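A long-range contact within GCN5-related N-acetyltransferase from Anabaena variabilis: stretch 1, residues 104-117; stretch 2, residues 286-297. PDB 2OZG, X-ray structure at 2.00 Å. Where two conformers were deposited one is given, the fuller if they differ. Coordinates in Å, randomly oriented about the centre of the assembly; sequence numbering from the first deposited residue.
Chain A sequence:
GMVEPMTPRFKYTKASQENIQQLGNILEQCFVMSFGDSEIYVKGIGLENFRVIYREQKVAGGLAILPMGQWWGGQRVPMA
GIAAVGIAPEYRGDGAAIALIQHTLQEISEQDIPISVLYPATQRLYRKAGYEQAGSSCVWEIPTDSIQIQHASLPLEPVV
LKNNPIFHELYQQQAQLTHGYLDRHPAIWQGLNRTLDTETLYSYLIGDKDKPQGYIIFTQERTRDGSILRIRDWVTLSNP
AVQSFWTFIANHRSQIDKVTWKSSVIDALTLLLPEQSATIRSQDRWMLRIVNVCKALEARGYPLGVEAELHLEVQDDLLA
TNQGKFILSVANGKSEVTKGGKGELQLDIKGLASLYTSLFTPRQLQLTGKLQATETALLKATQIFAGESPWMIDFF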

# COMPACT_ATOMS: atom_id res chain seq x y z
N THR A 104 -19.11 40.12 -0.84
CA THR A 104 -19.60 39.39 -1.98
C THR A 104 -21.09 39.09 -1.88
O THR A 104 -21.83 39.30 -2.84
CB THR A 104 -18.81 38.04 -2.11
OG1 THR A 104 -17.42 38.33 -2.27
CG2 THR A 104 -19.27 37.23 -3.29
N LEU A 105 -21.54 38.57 -0.74
CA LEU A 105 -22.96 38.33 -0.53
C LEU A 105 -23.80 39.60 -0.67
O LEU A 105 -24.87 39.59 -1.27
CB LEU A 105 -23.19 37.68 0.83
CG LEU A 105 -22.86 36.22 0.94
CD1 LEU A 105 -23.00 35.76 2.41
CD2 LEU A 105 -23.79 35.41 0.07
N GLN A 106 -23.31 40.70 -0.12
CA GLN A 106 -23.98 41.97 -0.25
C GLN A 106 -24.08 42.35 -1.71
O GLN A 106 -25.12 42.85 -2.15
CB GLN A 106 -23.26 43.05 0.54
CG GLN A 106 -23.72 44.51 0.26
CD GLN A 106 -25.20 44.81 0.65
OE1 GLN A 106 -25.92 43.98 1.23
NE2 GLN A 106 -25.64 46.03 0.33
N GLU A 107 -23.02 42.11 -2.49
CA GLU A 107 -23.11 42.43 -3.92
C GLU A 107 -24.15 41.55 -4.62
O GLU A 107 -24.94 42.01 -5.41
CB GLU A 107 -21.75 42.27 -4.59
CG GLU A 107 -21.82 42.51 -6.06
CD GLU A 107 -20.48 42.43 -6.76
OE1 GLU A 107 -19.41 42.36 -6.08
OE2 GLU A 107 -20.52 42.43 -8.00
N ILE A 108 -24.14 40.26 -4.32
CA ILE A 108 -25.09 39.34 -4.96
C ILE A 108 -26.54 39.79 -4.65
O ILE A 108 -27.42 39.85 -5.55
CB ILE A 108 -24.80 37.91 -4.50
CG1 ILE A 108 -23.41 37.49 -5.01
CG2 ILE A 108 -25.86 36.93 -4.99
CD1 ILE A 108 -22.85 36.25 -4.31
N SER A 109 -26.75 40.19 -3.40
CA SER A 109 -28.03 40.64 -2.98
C SER A 109 -28.45 41.88 -3.78
O SER A 109 -29.59 41.98 -4.20
CB SER A 109 -28.06 40.91 -1.47
OG SER A 109 -27.59 42.21 -1.20
N GLU A 110 -27.53 42.82 -3.99
CA GLU A 110 -27.82 44.04 -4.74
C GLU A 110 -28.12 43.77 -6.19
O GLU A 110 -28.62 44.65 -6.88
CB GLU A 110 -26.64 45.02 -4.66
CG GLU A 110 -26.43 45.60 -3.26
CD GLU A 110 -25.09 46.31 -3.11
OE1 GLU A 110 -24.18 46.09 -3.97
OE2 GLU A 110 -24.94 47.07 -2.11
N GLN A 111 -27.78 42.57 -6.66
CA GLN A 111 -28.04 42.20 -8.04
C GLN A 111 -29.32 41.39 -8.17
O GLN A 111 -29.67 40.96 -9.26
CB GLN A 111 -26.86 41.41 -8.62
CG GLN A 111 -25.57 42.18 -8.76
CD GLN A 111 -25.71 43.47 -9.57
OE1 GLN A 111 -25.27 44.54 -9.14
NE2 GLN A 111 -26.38 43.40 -10.72
N ASP A 112 -30.01 41.19 -7.04
CA ASP A 112 -31.24 40.43 -6.97
C ASP A 112 -31.06 38.96 -7.37
O ASP A 112 -31.93 38.32 -7.93
CB ASP A 112 -32.34 41.10 -7.77
CG ASP A 112 -32.68 42.49 -7.24
OD1 ASP A 112 -32.63 42.68 -6.00
OD2 ASP A 112 -32.97 43.38 -8.07
N ILE A 113 -29.92 38.41 -7.03
CA ILE A 113 -29.70 37.01 -7.26
C ILE A 113 -30.02 36.37 -5.90
O ILE A 113 -29.41 36.73 -4.91
CB ILE A 113 -28.27 36.75 -7.72
CG1 ILE A 113 -28.12 37.21 -9.18
CG2 ILE A 113 -27.97 35.28 -7.57
CD1 ILE A 113 -26.70 37.45 -9.58
N PRO A 114 -31.05 35.51 -5.84
CA PRO A 114 -31.54 35.00 -4.57
C PRO A 114 -30.83 33.90 -3.86
O PRO A 114 -31.17 33.67 -2.69
CB PRO A 114 -32.93 34.49 -4.93
CG PRO A 114 -32.79 34.02 -6.30
CD PRO A 114 -31.85 34.98 -6.97
N ILE A 115 -29.97 33.15 -4.57
CA ILE A 115 -29.18 32.06 -3.98
C ILE A 115 -27.75 32.06 -4.51
O ILE A 115 -27.45 32.68 -5.54
CB ILE A 115 -29.78 30.69 -4.22
CG1 ILE A 115 -30.02 30.49 -5.71
CG2 ILE A 115 -31.15 30.54 -3.49
CD1 ILE A 115 -30.32 29.06 -6.07
N SER A 116 -26.86 31.43 -3.75
CA SER A 116 -25.44 31.35 -4.07
C SER A 116 -24.98 29.97 -3.61
O SER A 116 -25.44 29.47 -2.60
CB SER A 116 -24.64 32.43 -3.37
OG SER A 116 -23.21 32.34 -3.60
N VAL A 117 -24.10 29.37 -4.38
CA VAL A 117 -23.59 28.03 -4.13
C VAL A 117 -22.04 28.01 -4.28
O VAL A 117 -21.47 28.79 -5.08
CB VAL A 117 -24.22 27.03 -5.14
CG1 VAL A 117 -23.50 25.61 -5.13
CG2 VAL A 117 -25.69 26.91 -4.87
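Stretch 2 286-297: WMLRIVNVCKAL

A single carbonyl ends the pairing of the two strands: Pro 114 O accepts from two consecutive amides of stretch 2, Val 291 N at 2.8 Å and Asn 292 N at 3.1 Å. The second bond is the straighter, with an N-H...O angle of 167° against 134°. The bifurcated acceptor sits just where stretch 2 stops being extended. Residues 286-290 form a strand, Val 291 turns to phi/psi -81/-40, Asn 292 returns to -131/109, and a helix begins at Val 293.

Before that turn, stretch 2 runs antiparallel to strand 115-117, the N-to-C directions 160° apart and the axes approaching to 4.6 Å. The register pairs Ile 115 with Ile 290, Ser 116 with Arg 289 and Val 117 with Leu 288. Ser 116 and Arg 289 form the hydrogen-bonded pair: Ser 116 N donates to Arg 289 O at 3.0 Å, and Arg 289 N to Ser 116 O at 2.7 Å. CA-H...O contacts fill in beside them, from Ile 115 CA to Arg 289 O at 3.2 Å, Leu 288 CA to Ser 116 O at 3.2 Å and Val 117 CA to Met 287 O, the selenomethionine, at 3.1 Å.

Alternation sorts the side chains. Ile 115, Val 117, Leu 288 and Ile 290 share one face, where Leu 288 CD1 lies 3.7 Å from Val 117 CG2 and 4.1 Å from Ile 115 CD1, while Ile 115 CG2 meets Ile 290 CD1 at 4.2 Å. Val 117 CG1 also reaches Trp 286 CE3, 3.7 Å away, approaching the ring obliquely. Ser 116 and Arg 289 occupy the other face, and Leu 105 CD1 comes within 4.0 Å of Arg 289 NE.

Val 291, leaving the strand, is the residue of stretch 2 most covered by stretch 1. Its CG2 lies 4.1 Å from both Leu 105 CD2 and Ile 108 CG2, and its CG1 is 3.6 Å from Ser 109 CB, so one small branched side chain packs against helix 104-110 while its amide binds Pro 114.

The new helix is capped by its own stretch: Asn 292 OD1 accepts from Lys 295 N at 2.9 Å. Asn 292 ND2 donates to a water at 3.0 Å, which in turn donates to Ser 109 O at 3.1 Å, linking the cap to the other helix. The first turn then closes over the proline, with Pro 114 CB 3.9 Å from Ala 296 CB, and Ala 296 CB also touches Ile 115 CG2 at 3.8 Å. The rule is economical: pair briefly, turn at a shared carbonyl, and cap at once.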

# COMPACT_ATOMS: atom_id res chain seq x y z
N TRP A 286 -21.74 20.38 -1.52
CA TRP A 286 -21.69 21.77 -1.76
C TRP A 286 -22.67 22.51 -0.87
O TRP A 286 -23.63 21.92 -0.31
CB TRP A 286 -21.89 22.09 -3.24
CG TRP A 286 -22.87 21.28 -3.98
CD1 TRP A 286 -22.61 20.11 -4.67
CD2 TRP A 286 -24.25 21.56 -4.19
NE1 TRP A 286 -23.77 19.65 -5.26
CE2 TRP A 286 -24.76 20.55 -5.04
CE3 TRP A 286 -25.11 22.58 -3.74
CZ2 TRP A 286 -26.09 20.53 -5.46
CZ3 TRP A 286 -26.41 22.56 -4.17
CH2 TRP A 286 -26.90 21.54 -5.02
N MSE A 287 -22.46 23.81 -0.77
CA MSE A 287 -23.23 24.61 0.11
C MSE A 287 -23.99 25.65 -0.61
O MSE A 287 -23.57 26.10 -1.68
CB MSE A 287 -22.29 25.27 1.08
CG MSE A 287 -21.61 24.34 2.06
SE MSE A 287 -20.54 25.32 3.41
CE MSE A 287 -21.13 24.38 5.06
N LEU A 288 -25.06 26.09 0.01
CA LEU A 288 -25.95 27.12 -0.56
C LEU A 288 -26.26 28.21 0.46
O LEU A 288 -26.42 27.94 1.64
CB LEU A 288 -27.28 26.45 -1.00
CG LEU A 288 -28.29 27.36 -1.75
CD1 LEU A 288 -28.91 26.75 -2.99
CD2 LEU A 288 -29.38 27.88 -0.78
N ARG A 289 -26.34 29.45 -0.02
CA ARG A 289 -26.73 30.55 0.79
C ARG A 289 -28.04 31.08 0.23
O ARG A 289 -28.15 31.37 -0.99
CB ARG A 289 -25.66 31.66 0.76
CG ARG A 289 -25.49 32.42 2.14
CD ARG A 289 -26.63 33.32 2.54
NE ARG A 289 -26.29 33.98 3.80
CZ ARG A 289 -27.07 34.83 4.44
NH1 ARG A 289 -28.27 35.14 3.96
NH2 ARG A 289 -26.68 35.33 5.60
N ILE A 290 -29.06 31.17 1.07
CA ILE A 290 -30.29 31.87 0.69
C ILE A 290 -30.00 33.35 0.84
O ILE A 290 -29.90 33.87 1.94
CB ILE A 290 -31.46 31.47 1.59
CG1 ILE A 290 -31.69 29.95 1.51
CG2 ILE A 290 -32.72 32.32 1.27
CD1 ILE A 290 -32.47 29.42 0.30
N VAL A 291 -29.81 34.02 -0.29
CA VAL A 291 -29.48 35.44 -0.28
C VAL A 291 -30.74 36.32 -0.09
O VAL A 291 -30.71 37.34 0.64
CB VAL A 291 -28.75 35.82 -1.58
CG1 VAL A 291 -28.46 37.33 -1.62
CG2 VAL A 291 -27.46 35.01 -1.73
N ASN A 292 -31.84 35.92 -0.74
CA ASN A 292 -33.15 36.58 -0.60
C ASN A 292 -34.25 35.54 -0.35
O ASN A 292 -34.58 34.74 -1.23
CB ASN A 292 -33.46 37.42 -1.81
CG ASN A 292 -34.67 38.29 -1.60
OD1 ASN A 292 -35.79 37.81 -1.41
ND2 ASN A 292 -34.44 39.57 -1.56
N VAL A 293 -34.78 35.51 0.86
CA VAL A 293 -35.76 34.48 1.21
C VAL A 293 -36.97 34.49 0.30
O VAL A 293 -37.37 33.44 -0.18
CB VAL A 293 -36.23 34.61 2.72
CG1 VAL A 293 -37.46 33.76 3.03
CG2 VAL A 293 -35.11 34.20 3.64
N CYS A 294 -37.56 35.66 0.08
CA CYS A 294 -38.76 35.77 -0.76
C CYS A 294 -38.50 35.37 -2.18
O CYS A 294 -39.21 34.53 -2.74
CB CYS A 294 -39.32 37.21 -0.76
SG CYS A 294 -39.79 37.79 0.86
N LYS A 295 -37.50 35.98 -2.80
CA LYS A 295 -37.22 35.68 -4.18
C LYS A 295 -36.78 34.22 -4.39
O LYS A 295 -37.16 33.60 -5.37
CB LYS A 295 -36.21 36.66 -4.74
CG LYS A 295 -36.62 38.13 -4.70
CD LYS A 295 -37.80 38.46 -5.61
N ALA A 296 -35.99 33.68 -3.49
CA ALA A 296 -35.54 32.28 -3.62
C ALA A 296 -36.74 31.32 -3.61
O ALA A 296 -36.85 30.45 -4.48
CB ALA A 296 -34.57 31.91 -2.53
N LEU A 297 -37.64 31.52 -2.66
CA LEU A 297 -38.83 30.69 -2.52
C LEU A 297 -39.81 30.85 -3.70
O LEU A 297 -40.39 29.86 -4.15
CB LEU A 297 -39.54 30.96 -1.21
CG LEU A 297 -38.76 30.45 0.00
CD1 LEU A 297 -39.33 31.01 1.32
CD2 LEU A 297 -38.71 28.92 0.00
O HOH W 1 -31.75 40.65 -2.44